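Local coordinates for XRE family transcriptional regulator (Enterobacter cloacae subsp. cloacae, PDB 6B8W), which probably binds DNA as an XRE-family transcription regulator, here represented by its cupin domain, a part that holds a manganese site, at residues E41-I46 with L50-D55; G56-L61 with P74-N79. One frame throughout, in Å; residues are numbered along the deposited sequence.

Interaction 1. Residues E41-I46 with L50-D55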
loop_
_atom_site.group_PDB
_atom_site.type_symbol
_atom_site.label_atom_id
_atom_site.label_comp_id
_atom_site.label_asym_id
_atom_site.label_seq_id
_atom_site.Cartn_x
_atom_site.Cartn_y
_atom_site.Cartn_z
ATOM N N GLU A 41 -3.368 -0.820 -12.232
ATOM C CA GLU A 41 -2.977 -1.634 -11.110
ATOM C C GLU A 41 -1.553 -1.274 -10.629
ATOM O O GLU A 41 -0.661 -0.962 -11.437
ATOM C CB GLU A 41 -3.080 -3.134 -11.432
ATOM C CG GLU A 41 -2.607 -4.023 -10.282
ATOM C CD GLU A 41 -2.930 -5.512 -10.397
ATOM O OE1 GLU A 41 -3.605 -5.947 -11.365
ATOM O OE2 GLU A 41 -2.484 -6.263 -9.482
ATOM N N HIS A 42 -1.377 -1.262 -9.305
ATOM C CA HIS A 42 -0.059 -1.086 -8.690
ATOM C C HIS A 42 0.171 -2.348 -7.860
ATOM O O HIS A 42 -0.717 -2.799 -7.153
ATOM C CB HIS A 42 0.018 0.102 -7.707
ATOM C CG HIS A 42 -0.044 1.460 -8.331
ATOM N ND1 HIS A 42 -1.224 2.037 -8.745
ATOM C CD2 HIS A 42 0.925 2.388 -8.543
ATOM C CE1 HIS A 42 -0.979 3.250 -9.211
ATOM N NE2 HIS A 42 0.317 3.489 -9.100
ATOM N N VAL A 43 1.357 -2.909 -7.958
ATOM C CA VAL A 43 1.768 -4.017 -7.112
ATOM C C VAL A 43 2.969 -3.499 -6.329
ATOM O O VAL A 43 3.874 -2.873 -6.915
ATOM C CB VAL A 43 2.175 -5.247 -7.930
ATOM C CG1 VAL A 43 2.930 -6.263 -7.080
ATOM C CG2 VAL A 43 0.938 -5.898 -8.533
ATOM N N VAL A 44 2.940 -3.714 -5.015
ATOM C CA VAL A 44 4.037 -3.362 -4.118
ATOM C C VAL A 44 4.311 -4.589 -3.265
ATOM O O VAL A 44 3.388 -5.148 -2.663
ATOM C CB VAL A 44 3.686 -2.183 -3.186
ATOM C CG1 VAL A 44 4.826 -1.913 -2.204
ATOM C CG2 VAL A 44 3.369 -0.937 -3.995
ATOM N N VAL A 45 5.559 -5.035 -3.231
ATOM C CA VAL A 45 5.925 -6.197 -2.409
ATOM C C VAL A 45 6.123 -5.744 -0.966
ATOM O O VAL A 45 6.772 -4.741 -0.713
ATOM C CB VAL A 45 7.190 -6.889 -2.953
ATOM C CG1 VAL A 45 7.650 -8.031 -2.053
ATOM C CG2 VAL A 45 6.916 -7.430 -4.356
ATOM N N ILE A 46 5.553 -6.497 -0.034
ATOM C CA ILE A 46 5.647 -6.192 1.389
ATOM C C ILE A 46 6.738 -7.051 2.005
ATOM O O ILE A 46 7.641 -6.525 2.646
ATOM C CB ILE A 46 4.297 -6.422 2.102
ATOM C CG1 ILE A 46 3.178 -5.640 1.398
ATOM C CG2 ILE A 46 4.396 -6.056 3.568
ATOM C CD1 ILE A 46 3.454 -4.178 1.149
ATOM N N LEU A 50 8.585 -11.445 -5.250
ATOM C CA LEU A 50 7.525 -11.701 -6.201
ATOM C C LEU A 50 8.012 -11.619 -7.647
ATOM O O LEU A 50 8.784 -10.727 -8.007
ATOM C CB LEU A 50 6.427 -10.648 -6.014
ATOM C CG LEU A 50 5.216 -10.726 -6.955
ATOM C CD1 LEU A 50 4.420 -11.980 -6.663
ATOM C CD2 LEU A 50 4.334 -9.495 -6.794
ATOM N N GLU A 51 7.522 -12.519 -8.482
ATOM C CA GLU A 51 7.760 -12.425 -9.903
ATOM C C GLU A 51 6.457 -11.919 -10.549
ATOM O O GLU A 51 5.381 -12.435 -10.252
ATOM C CB GLU A 51 8.163 -13.779 -10.473
ATOM C CG GLU A 51 9.541 -14.230 -10.046
ATOM C CD GLU A 51 9.863 -15.655 -10.491
ATOM O OE1 GLU A 51 8.950 -16.523 -10.508
ATOM O OE2 GLU A 51 11.061 -15.930 -10.763
ATOM N N MET A 52 6.562 -10.886 -11.383
ATOM C CA MET A 52 5.425 -10.321 -12.112
ATOM C C MET A 52 5.677 -10.456 -13.603
ATOM O O MET A 52 6.758 -10.095 -14.086
ATOM C CB MET A 52 5.240 -8.821 -11.844
ATOM C CG MET A 52 4.635 -8.450 -10.510
ATOM S SD MET A 52 2.993 -9.107 -10.220
ATOM C CE MET A 52 2.064 -8.336 -11.545
ATOM N N LYS A 53 4.669 -10.926 -14.319
ATOM C CA LYS A 53 4.729 -11.032 -15.757
ATOM C C LYS A 53 3.839 -9.897 -16.264
ATOM O O LYS A 53 2.638 -9.908 -16.040
ATOM C CB LYS A 53 4.217 -12.372 -16.260
ATOM C CG LYS A 53 4.495 -12.580 -17.731
ATOM C CD LYS A 53 3.965 -13.910 -18.232
ATOM C CE LYS A 53 4.417 -14.151 -19.664
ATOM N NZ LYS A 53 3.939 -15.479 -20.125
ATOM N N ILE A 54 4.446 -8.937 -16.945
ATOM C CA ILE A 54 3.766 -7.745 -17.449
ATOM C C ILE A 54 4.290 -7.525 -18.864
ATOM O O ILE A 54 5.502 -7.621 -19.102
ATOM C CB ILE A 54 4.122 -6.529 -16.557
ATOM C CG1 ILE A 54 3.520 -6.703 -15.160
ATOM C CG2 ILE A 54 3.636 -5.223 -17.173
ATOM C CD1 ILE A 54 4.135 -5.824 -14.109
ATOM N N ASP A 55 3.381 -7.237 -19.795
ATOM C CA ASP A 55 3.720 -7.076 -21.207
ATOM C C ASP A 55 4.488 -8.296 -21.733
ATOM O O ASP A 55 5.410 -8.158 -22.538
ATOM C CB ASP A 55 4.509 -5.763 -21.454
ATOM C CG ASP A 55 3.697 -4.511 -21.095
ATOM O OD1 ASP A 55 2.478 -4.497 -21.343
ATOM O OD2 ASP A 55 4.276 -3.532 -20.563
#
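Between V43 and V45 on one strand and L50 and M52 on the other, no flat group takes part; the flat groups stand at the margins. The carboxylate of E41 sits in line with V43 on the inner side of its strand, its OE2 hydrogen-bonded by Y77 OH and S89 OG and its OE1 weakly by H75 NE2. The ring of H42 is on the other side of that strand, where it meets F9 and F17 of the second subunit edge-to-face.

The contact itself is aliphatic. It lies between the two sheets of the cupin barrel: strand 40-47 belongs to one, strand 50-54 to the other, and the axes of the two segments pass 9.1 Å apart at 165°, too far for backbone pairing. V43 and L50 meet tip to tip, CG1 against CD2 at 3.5 Å. With CG1 anti to the backbone N (chi1 165°), V43 turns CG1 to L50 and CG2 to M52, 4.0 Å from its CE. The methionine is bent at both chi2 and chi3, which curls the thioether back and lays SD and CE obliquely against the valine. V45 crosses L50 obliquely, its CG2 3.7 Å from L50 CB, near the leucine's base.

Further side chains close around this packing. L61 touches both V45 and M52, F87 touches L50, and Y77, which lies against V43 and M52, links the packing to the metal site. E41, H75 and Y77 have been seen to bind manganese in this protein, although this chain carries no metal. With no hydrogen bond between the segments and only 168 Å² buried, the two sheets are joined here by apolar contact alone, which probably makes this flank of the manganese site, lined by valine methyls and methionine thioether, poor in water.

Interaction 2. Residues G56-L61 with P74-N79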
loop_
_atom_site.group_PDB
_atom_site.type_symbol
_atom_site.label_atom_id
_atom_site.label_comp_id
_atom_site.label_asym_id
_atom_site.label_seq_id
_atom_site.Cartn_x
_atom_site.Cartn_y
_atom_site.Cartn_z
ATOM N N GLY A 56 4.118 -9.483 -21.255
ATOM C CA GLY A 56 4.752 -10.740 -21.704
ATOM C C GLY A 56 6.149 -11.035 -21.149
ATOM O O GLY A 56 6.787 -11.987 -21.595
ATOM N N GLU A 57 6.624 -10.248 -20.179
ATOM C CA GLU A 57 7.981 -10.441 -19.615
ATOM C C GLU A 57 7.969 -10.496 -18.101
ATOM O O GLU A 57 7.295 -9.680 -17.443
ATOM C CB GLU A 57 8.920 -9.299 -20.027
ATOM C CG GLU A 57 9.093 -9.101 -21.525
ATOM C CD GLU A 57 9.850 -10.229 -22.214
ATOM O OE1 GLU A 57 10.654 -10.939 -21.559
ATOM O OE2 GLU A 57 9.665 -10.386 -23.432
ATOM N N TRP A 58 8.745 -11.442 -17.560
ATOM C CA TRP A 58 8.897 -11.614 -16.129
ATOM C C TRP A 58 9.941 -10.675 -15.531
ATOM O O TRP A 58 10.964 -10.401 -16.159
ATOM C CB TRP A 58 9.333 -13.049 -15.788
ATOM C CG TRP A 58 8.289 -14.062 -16.037
ATOM C CD1 TRP A 58 8.191 -14.909 -17.119
ATOM C CD2 TRP A 58 7.164 -14.326 -15.212
ATOM N NE1 TRP A 58 7.076 -15.689 -16.993
ATOM C CE2 TRP A 58 6.424 -15.356 -15.834
ATOM C CE3 TRP A 58 6.718 -13.812 -13.984
ATOM C CZ2 TRP A 58 5.254 -15.884 -15.273
ATOM C CZ3 TRP A 58 5.535 -14.327 -13.430
ATOM C CH2 TRP A 58 4.830 -15.361 -14.075
ATOM N N ARG A 59 9.677 -10.215 -14.315
ATOM C CA ARG A 59 10.637 -9.416 -13.532
ATOM C C ARG A 59 10.452 -9.820 -12.070
ATOM O O ARG A 59 9.371 -10.251 -11.681
ATOM C CB ARG A 59 10.414 -7.905 -13.668
ATOM C CG ARG A 59 9.204 -7.376 -12.888
ATOM C CD ARG A 59 8.990 -5.885 -13.114
ATOM N NE ARG A 59 8.428 -5.613 -14.439
ATOM C CZ ARG A 59 8.205 -4.391 -14.919
ATOM N NH1 ARG A 59 8.516 -3.309 -14.191
ATOM N NH2 ARG A 59 7.678 -4.242 -16.130
ATOM N N THR A 60 11.499 -9.651 -11.275
ATOM C CA THR A 60 11.464 -9.945 -9.850
ATOM C C THR A 60 11.393 -8.633 -9.073
ATOM O O THR A 60 12.105 -7.681 -9.390
ATOM C CB THR A 60 12.698 -10.747 -9.414
ATOM O OG1 THR A 60 12.766 -11.944 -10.193
ATOM C CG2 THR A 60 12.625 -11.112 -7.949
ATOM N N LEU A 61 10.480 -8.585 -8.115
ATOM C CA LEU A 61 10.291 -7.431 -7.226
ATOM C C LEU A 61 10.585 -7.829 -5.796
ATOM O O LEU A 61 10.130 -8.881 -5.334
ATOM C CB LEU A 61 8.866 -6.944 -7.322
ATOM C CG LEU A 61 8.443 -6.368 -8.673
ATOM C CD1 LEU A 61 6.948 -6.120 -8.654
ATOM C CD2 LEU A 61 9.180 -5.081 -9.001
ATOM N N PRO A 74 -3.303 -8.864 -19.952
ATOM C CA PRO A 74 -2.938 -10.104 -19.235
ATOM C C PRO A 74 -1.635 -9.962 -18.453
ATOM O O PRO A 74 -0.668 -9.368 -18.940
ATOM C CB PRO A 74 -2.781 -11.141 -20.355
ATOM C CG PRO A 74 -3.584 -10.609 -21.494
ATOM C CD PRO A 74 -3.568 -9.107 -21.388
ATOM N N HIS A 75 -1.648 -10.416 -17.215
ATOM C CA HIS A 75 -0.456 -10.377 -16.371
ATOM C C HIS A 75 -0.544 -11.525 -15.406
ATOM O O HIS A 75 -1.608 -12.142 -15.290
ATOM C CB HIS A 75 -0.283 -9.028 -15.659
ATOM C CG HIS A 75 -1.447 -8.591 -14.828
ATOM N ND1 HIS A 75 -2.575 -8.011 -15.372
ATOM C CD2 HIS A 75 -1.619 -8.556 -13.483
ATOM C CE1 HIS A 75 -3.408 -7.679 -14.395
ATOM N NE2 HIS A 75 -2.852 -8.003 -13.243
ATOM N N ALA A 76 0.566 -11.805 -14.732
ATOM C CA ALA A 76 0.631 -12.942 -13.854
ATOM C C ALA A 76 1.507 -12.668 -12.662
ATOM O O ALA A 76 2.362 -11.794 -12.693
ATOM C CB ALA A 76 1.134 -14.152 -14.619
ATOM N N TYR A 77 1.270 -13.434 -11.610
ATOM C CA TYR A 77 1.975 -13.290 -10.370
ATOM C C TYR A 77 2.536 -14.662 -10.052
ATOM O O TYR A 77 1.808 -15.633 -10.103
ATOM C CB TYR A 77 0.997 -12.881 -9.250
ATOM C CG TYR A 77 0.043 -11.739 -9.581
ATOM C CD1 TYR A 77 -1.126 -11.973 -10.282
ATOM C CD2 TYR A 77 0.268 -10.452 -9.122
ATOM C CE1 TYR A 77 -2.020 -10.949 -10.569
ATOM C CE2 TYR A 77 -0.631 -9.417 -9.391
ATOM C CZ TYR A 77 -1.768 -9.672 -10.120
ATOM O OH TYR A 77 -2.687 -8.667 -10.406
ATOM N N ARG A 78 3.804 -14.731 -9.678
ATOM C CA ARG A 78 4.418 -16.013 -9.402
ATOM C C ARG A 78 5.397 -15.919 -8.246
ATOM O O ARG A 78 6.102 -14.924 -8.103
ATOM C CB ARG A 78 5.114 -16.530 -10.670
ATOM C CG ARG A 78 5.648 -17.955 -10.584
ATOM C CD ARG A 78 6.174 -18.449 -11.931
ATOM N NE ARG A 78 7.331 -17.683 -12.384
ATOM C CZ ARG A 78 7.946 -17.832 -13.560
ATOM N NH1 ARG A 78 7.530 -18.727 -14.454
ATOM N NH2 ARG A 78 9.018 -17.095 -13.838
ATOM N N ASN A 79 5.415 -16.974 -7.426
ATOM C CA ASN A 79 6.351 -17.084 -6.316
ATOM C C ASN A 79 7.305 -18.221 -6.610
ATOM O O ASN A 79 6.909 -19.381 -6.556
ATOM C CB ASN A 79 5.620 -17.370 -5.011
ATOM C CG ASN A 79 6.548 -17.333 -3.804
ATOM O OD1 ASN A 79 7.761 -17.218 -3.957
ATOM N ND2 ASN A 79 5.983 -17.434 -2.602
HETATM O O HOH W 1 1.979 -10.464 -19.606
#
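W58 and R78 form a cation-pi stack on the outer face of the smaller sheet of the cupin beta-barrel. The guanidinium lies flat on the indole, the planes only 6° apart, with R78 CZ 3.7 Å from the centroid of the six-membered ring and 13° off its normal. NH2 reaches farthest over the indole, 3.6 Å from W58 CD2, while NH1 lies over the CZ2 side. R78 CB meets the CZ3-CH2 rim of the ring from the same side, 3.6 Å from W58 CZ3. A76 CB approaches W58 CH2 obliquely at 3.9 Å, so the benzene part of the indole spans two residues of strand 75-78.

The shape of the arginine explains the overlap. It leaves the strand extended, then turns at chi3 (64°), which lays the guanidinium parallel to the indole. E51 fixes its position: OE1 makes a salt bridge with R78 NE and also bonds S80 OG. Because strand 50-54 runs between strands 57-61 and 75-78, the stack bridges two strands that are not hydrogen-bonded to each other; the K53 chain lies over the indole face opposite R78, and E51 lies against the ring beside CE3, on the arginine's side. L29, on the far side of strand 75-78, touches both partners.

Alternation along strand 75-78 sends Y77 to the opposite face of the sheet, into the barrel, where it and H75 belong to the manganese site. H75 NE2 makes a weak, bent bond to Y77 OH at 2.9 Å, the hydroxyl lying in the imidazole plane at its edge; both atoms also meet the carboxylate of E41, the third manganese ligand, and ND1 is hydrogen-bonded to K73 O. At the far end of the contact a water joins the segments, accepting from G56 N and donating to P74 O, 2.9 Å from each.

In the fold
From the N terminus, interaction 1 comes first: strand 40-47 of the larger sheet turns through two residues into strand 50-54 of the smaller one, so a short loop closes across the barrel. Segment 50-55 runs straight into 56-61, the tight turn between them opening interaction 2. The chain then crosses back to the larger sheet as strand 66-70, which pairs with 40-47, before returning at 74-79 to close the second, longer loop. The two loops follow in series and neither encloses the other. Strand 50-54 is common ground: it faces 40-47 across the interior and lies between 57-61 and 75-78, pairing with both, L50 with L61 and K53 with A76.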